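Local atomic coordinates of autophagy protein 5 (Saccharomyces cerevisiae, PDB entry 2DYO), a protein that takes part in autophagic vesicle formation and in cytoplasm-to-vacuole transport, and is required for selective degradation of the nucleus and mitochondria. Residues F75-N80 with L119-V124. Numbering follows the deposited sequence.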
ATOM      1  N   PHE A  75     -17.419   5.358   8.858  1.00 41.95           N
ATOM      2  CA  PHE A  75     -17.236   4.381   7.786  1.00 37.97           C
ATOM      3  C   PHE A  75     -15.792   3.895   7.734  1.00 36.76           C
ATOM      4  O   PHE A  75     -14.859   4.687   7.869  1.00 34.12           O
ATOM      5  CB  PHE A  75     -17.594   5.008   6.439  1.00 37.70           C
ATOM      6  CG  PHE A  75     -18.973   5.603   6.386  1.00 39.36           C
ATOM      7  CD1 PHE A  75     -19.212   6.752   5.638  1.00 38.07           C
ATOM      8  CD2 PHE A  75     -20.033   5.015   7.068  1.00 39.83           C
ATOM      9  CE1 PHE A  75     -20.485   7.309   5.569  1.00 39.72           C
ATOM     10  CE2 PHE A  75     -21.312   5.564   7.006  1.00 40.74           C
ATOM     11  CZ  PHE A  75     -21.537   6.714   6.255  1.00 39.51           C
ATOM     12  N   TRP A  76     -15.615   2.593   7.533  1.00 34.89           N
ATOM     13  CA  TRP A  76     -14.281   2.007   7.439  1.00 33.85           C
ATOM     14  C   TRP A  76     -14.328   0.684   6.681  1.00 33.83           C
ATOM     15  O   TRP A  76     -15.405   0.110   6.478  1.00 32.85           O
ATOM     16  CB  TRP A  76     -13.675   1.815   8.838  1.00 34.27           C
ATOM     17  CG  TRP A  76     -14.341   0.786   9.708  1.00 36.95           C
ATOM     18  CD1 TRP A  76     -14.084  -0.554   9.739  1.00 36.55           C
ATOM     19  CD2 TRP A  76     -15.359   1.021  10.690  1.00 37.46           C
ATOM     20  NE1 TRP A  76     -14.875  -1.168  10.682  1.00 37.33           N
ATOM     21  CE2 TRP A  76     -15.668  -0.225  11.279  1.00 37.68           C
ATOM     22  CE3 TRP A  76     -16.043   2.165  11.128  1.00 37.45           C
ATOM     23  CZ2 TRP A  76     -16.631  -0.362  12.286  1.00 37.78           C
ATOM     24  CZ3 TRP A  76     -17.003   2.028  12.130  1.00 37.27           C
ATOM     25  CH2 TRP A  76     -17.286   0.772  12.696  1.00 36.78           C
ATOM     26  N   PHE A  77     -13.165   0.211   6.246  1.00 30.57           N
ATOM     27  CA  PHE A  77     -13.089  -1.039   5.505  1.00 29.22           C
ATOM     28  C   PHE A  77     -12.802  -2.229   6.394  1.00 30.62           C
ATOM     29  O   PHE A  77     -12.172  -2.107   7.446  1.00 31.29           O
ATOM     30  CB  PHE A  77     -12.003  -0.979   4.433  1.00 28.82           C
ATOM     31  CG  PHE A  77     -12.242   0.053   3.375  1.00 29.59           C
ATOM     32  CD1 PHE A  77     -11.467   1.208   3.329  1.00 29.83           C
ATOM     33  CD2 PHE A  77     -13.215  -0.143   2.401  1.00 30.93           C
ATOM     34  CE1 PHE A  77     -11.654   2.151   2.325  1.00 30.02           C
ATOM     35  CE2 PHE A  77     -13.409   0.798   1.388  1.00 30.89           C
ATOM     36  CZ  PHE A  77     -12.623   1.945   1.354  1.00 30.44           C
ATOM     37  N   GLU A  78     -13.264  -3.390   5.951  1.00 31.71           N
ATOM     38  CA  GLU A  78     -13.042  -4.622   6.677  1.00 34.40           C
ATOM     39  C   GLU A  78     -12.712  -5.761   5.730  1.00 34.17           C
ATOM     40  O   GLU A  78     -13.054  -5.729   4.547  1.00 34.64           O
ATOM     41  CB  GLU A  78     -14.270  -4.971   7.525  1.00 35.41           C
ATOM     42  CG  GLU A  78     -14.196  -4.413   8.934  1.00 36.94           C
ATOM     43  CD  GLU A  78     -15.406  -4.762   9.776  1.00 39.69           C
ATOM     44  OE1 GLU A  78     -16.001  -5.839   9.556  1.00 39.42           O
ATOM     45  OE2 GLU A  78     -15.752  -3.963  10.671  1.00 39.70           O
ATOM     46  N   HIS A  79     -12.012  -6.752   6.260  1.00 35.92           N
ATOM     47  CA  HIS A  79     -11.632  -7.934   5.508  1.00 36.53           C
ATOM     48  C   HIS A  79     -11.914  -9.100   6.444  1.00 38.01           C
ATOM     49  O   HIS A  79     -11.318  -9.208   7.516  1.00 36.85           O
ATOM     50  CB  HIS A  79     -10.150  -7.882   5.129  1.00 36.84           C
ATOM     51  CG  HIS A  79      -9.654  -9.127   4.460  1.00 37.03           C
ATOM     52  ND1 HIS A  79      -9.147 -10.198   5.164  1.00 36.19           N
ATOM     53  CD2 HIS A  79      -9.612  -9.481   3.153  1.00 36.33           C
ATOM     54  CE1 HIS A  79      -8.812 -11.157   4.319  1.00 36.67           C
ATOM     55  NE2 HIS A  79      -9.085 -10.748   3.094  1.00 37.52           N
ATOM     56  N   ASN A  80     -12.846  -9.954   6.042  1.00 40.07           N
ATOM     57  CA  ASN A  80     -13.237 -11.093   6.857  1.00 43.36           C
ATOM     58  C   ASN A  80     -13.587 -10.642   8.276  1.00 43.55           C
ATOM     59  O   ASN A  80     -13.085 -11.188   9.256  1.00 44.53           O
ATOM     60  CB  ASN A  80     -12.122 -12.146   6.890  1.00 45.55           C
ATOM     61  CG  ASN A  80     -11.935 -12.845   5.546  1.00 49.48           C
ATOM     62  OD1 ASN A  80     -12.869 -12.936   4.745  1.00 51.78           O
ATOM     63  ND2 ASN A  80     -10.732 -13.358   5.303  1.00 50.93           N
ATOM     64  N   LEU A 119      -8.323  -9.501  -3.464  1.00 28.88           N
ATOM     65  CA  LEU A 119      -8.496  -8.923  -2.145  1.00 30.76           C
ATOM     66  C   LEU A 119      -9.969  -8.613  -1.931  1.00 30.79           C
ATOM     67  O   LEU A 119     -10.573  -7.852  -2.687  1.00 32.10           O
ATOM     68  CB  LEU A 119      -7.661  -7.644  -2.027  1.00 30.52           C
ATOM     69  CG  LEU A 119      -7.654  -6.913  -0.685  1.00 32.49           C
ATOM     70  CD1 LEU A 119      -7.142  -7.836   0.413  1.00 30.94           C
ATOM     71  CD2 LEU A 119      -6.772  -5.671  -0.802  1.00 31.65           C
ATOM     72  N   ARG A 120     -10.542  -9.211  -0.897  1.00 31.36           N
ATOM     73  CA  ARG A 120     -11.944  -9.011  -0.573  1.00 34.20           C
ATOM     74  C   ARG A 120     -12.086  -7.901   0.461  1.00 33.64           C
ATOM     75  O   ARG A 120     -11.577  -8.011   1.576  1.00 34.14           O
ATOM     76  CB  ARG A 120     -12.528 -10.317  -0.037  1.00 38.27           C
ATOM     77  CG  ARG A 120     -14.016 -10.462  -0.249  1.00 43.43           C
ATOM     78  CD  ARG A 120     -14.406 -11.930  -0.291  1.00 47.91           C
ATOM     79  NE  ARG A 120     -15.711 -12.118  -0.917  1.00 50.93           N
ATOM     80  CZ  ARG A 120     -16.159 -13.281  -1.376  1.00 52.66           C
ATOM     81  NH1 ARG A 120     -15.406 -14.370  -1.278  1.00 52.43           N
ATOM     82  NH2 ARG A 120     -17.357 -13.354  -1.942  1.00 53.39           N
ATOM     83  N   ILE A 121     -12.778  -6.831   0.083  1.00 33.43           N
ATOM     84  CA  ILE A 121     -12.974  -5.686   0.966  1.00 34.08           C
ATOM     85  C   ILE A 121     -14.454  -5.369   1.160  1.00 33.23           C
ATOM     86  O   ILE A 121     -15.230  -5.367   0.205  1.00 33.36           O
ATOM     87  CB  ILE A 121     -12.276  -4.436   0.398  1.00 35.28           C
ATOM     88  CG1 ILE A 121     -10.761  -4.650   0.380  1.00 36.30           C
ATOM     89  CG2 ILE A 121     -12.663  -3.202   1.210  1.00 38.99           C
ATOM     90  CD1 ILE A 121     -10.143  -4.829   1.750  1.00 37.57           C
ATOM     91  N   HIS A 122     -14.830  -5.084   2.401  1.00 32.79           N
ATOM     92  CA  HIS A 122     -16.212  -4.768   2.736  1.00 35.26           C
ATOM     93  C   HIS A 122     -16.288  -3.381   3.372  1.00 33.44           C
ATOM     94  O   HIS A 122     -15.550  -3.082   4.310  1.00 32.36           O
ATOM     95  CB  HIS A 122     -16.760  -5.811   3.717  1.00 39.67           C
ATOM     96  CG  HIS A 122     -16.425  -7.224   3.347  1.00 45.46           C
ATOM     97  ND1 HIS A 122     -17.346  -8.095   2.803  1.00 47.42           N
ATOM     98  CD2 HIS A 122     -15.257  -7.907   3.411  1.00 46.91           C
ATOM     99  CE1 HIS A 122     -16.761  -9.252   2.548  1.00 47.69           C
ATOM    100  NE2 HIS A 122     -15.492  -9.165   2.906  1.00 48.78           N
ATOM    101  N   LEU A 123     -17.180  -2.541   2.852  1.00 32.60           N
ATOM    102  CA  LEU A 123     -17.374  -1.191   3.377  1.00 33.08           C
ATOM    103  C   LEU A 123     -18.405  -1.315   4.498  1.00 34.28           C
ATOM    104  O   LEU A 123     -19.523  -1.774   4.263  1.00 32.25           O
ATOM    105  CB  LEU A 123     -17.921  -0.270   2.283  1.00 33.01           C
ATOM    106  CG  LEU A 123     -17.602   1.232   2.274  1.00 36.04           C
ATOM    107  CD1 LEU A 123     -18.797   1.964   1.709  1.00 32.32           C
ATOM    108  CD2 LEU A 123     -17.280   1.754   3.666  1.00 34.94           C
ATOM    109  N   VAL A 124     -18.032  -0.893   5.701  1.00 33.96           N
ATOM    110  CA  VAL A 124     -18.913  -0.984   6.863  1.00 37.89           C
ATOM    111  C   VAL A 124     -19.121   0.357   7.574  1.00 40.28           C
ATOM    112  O   VAL A 124     -18.357   1.302   7.378  1.00 39.02           O
ATOM    113  CB  VAL A 124     -18.335  -1.994   7.883  1.00 38.19           C
ATOM    114  CG1 VAL A 124     -19.238  -2.103   9.095  1.00 41.80           C
ATOM    115  CG2 VAL A 124     -18.167  -3.350   7.225  1.00 40.32           C
TER
HETATM  116  O   HOH W   1      -9.204 -11.620   0.254  1.00 48.85           O
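E78 and V124 meet on one face of an antiparallel strand pair in the ubiquitin-like UblA domain of ATG5, where strand 74-79 borders strand 118-126 in a mixed sheet. It is a worked example of antiparallel register, in which the backbone bonds bring these two residues together. W76 and V124 exchange two N-H···O bonds, E78 and H122 another two; between them F77 faces L123 in a non-hydrogen-bonded pair.

From CB, 3.9 Å from H122 O, the E78 chain runs extended beyond CG (chi2 -180°); CD and OE1 each lie 4.0 Å from V124 CG2, the side chains crossing at a slant. OE2 accepts the indole N-H of W76, two residues back on the same strand, 2.9 Å from NE1; this bond is somewhat bent (148°), tilted from the indole plane and anti on the carboxylate. An alanine here would probably leave W76 NE1 without this acceptor and open a gap beside V124 CG2.

On the other face, I121 CG2 presses on F77 CD2 at 3.3 Å, and I84 touches both residues. One water lies in the imidazole plane of H79, 3.0 Å from NE2, and accepts the R120 N-H, 3.0 Å from R120 N.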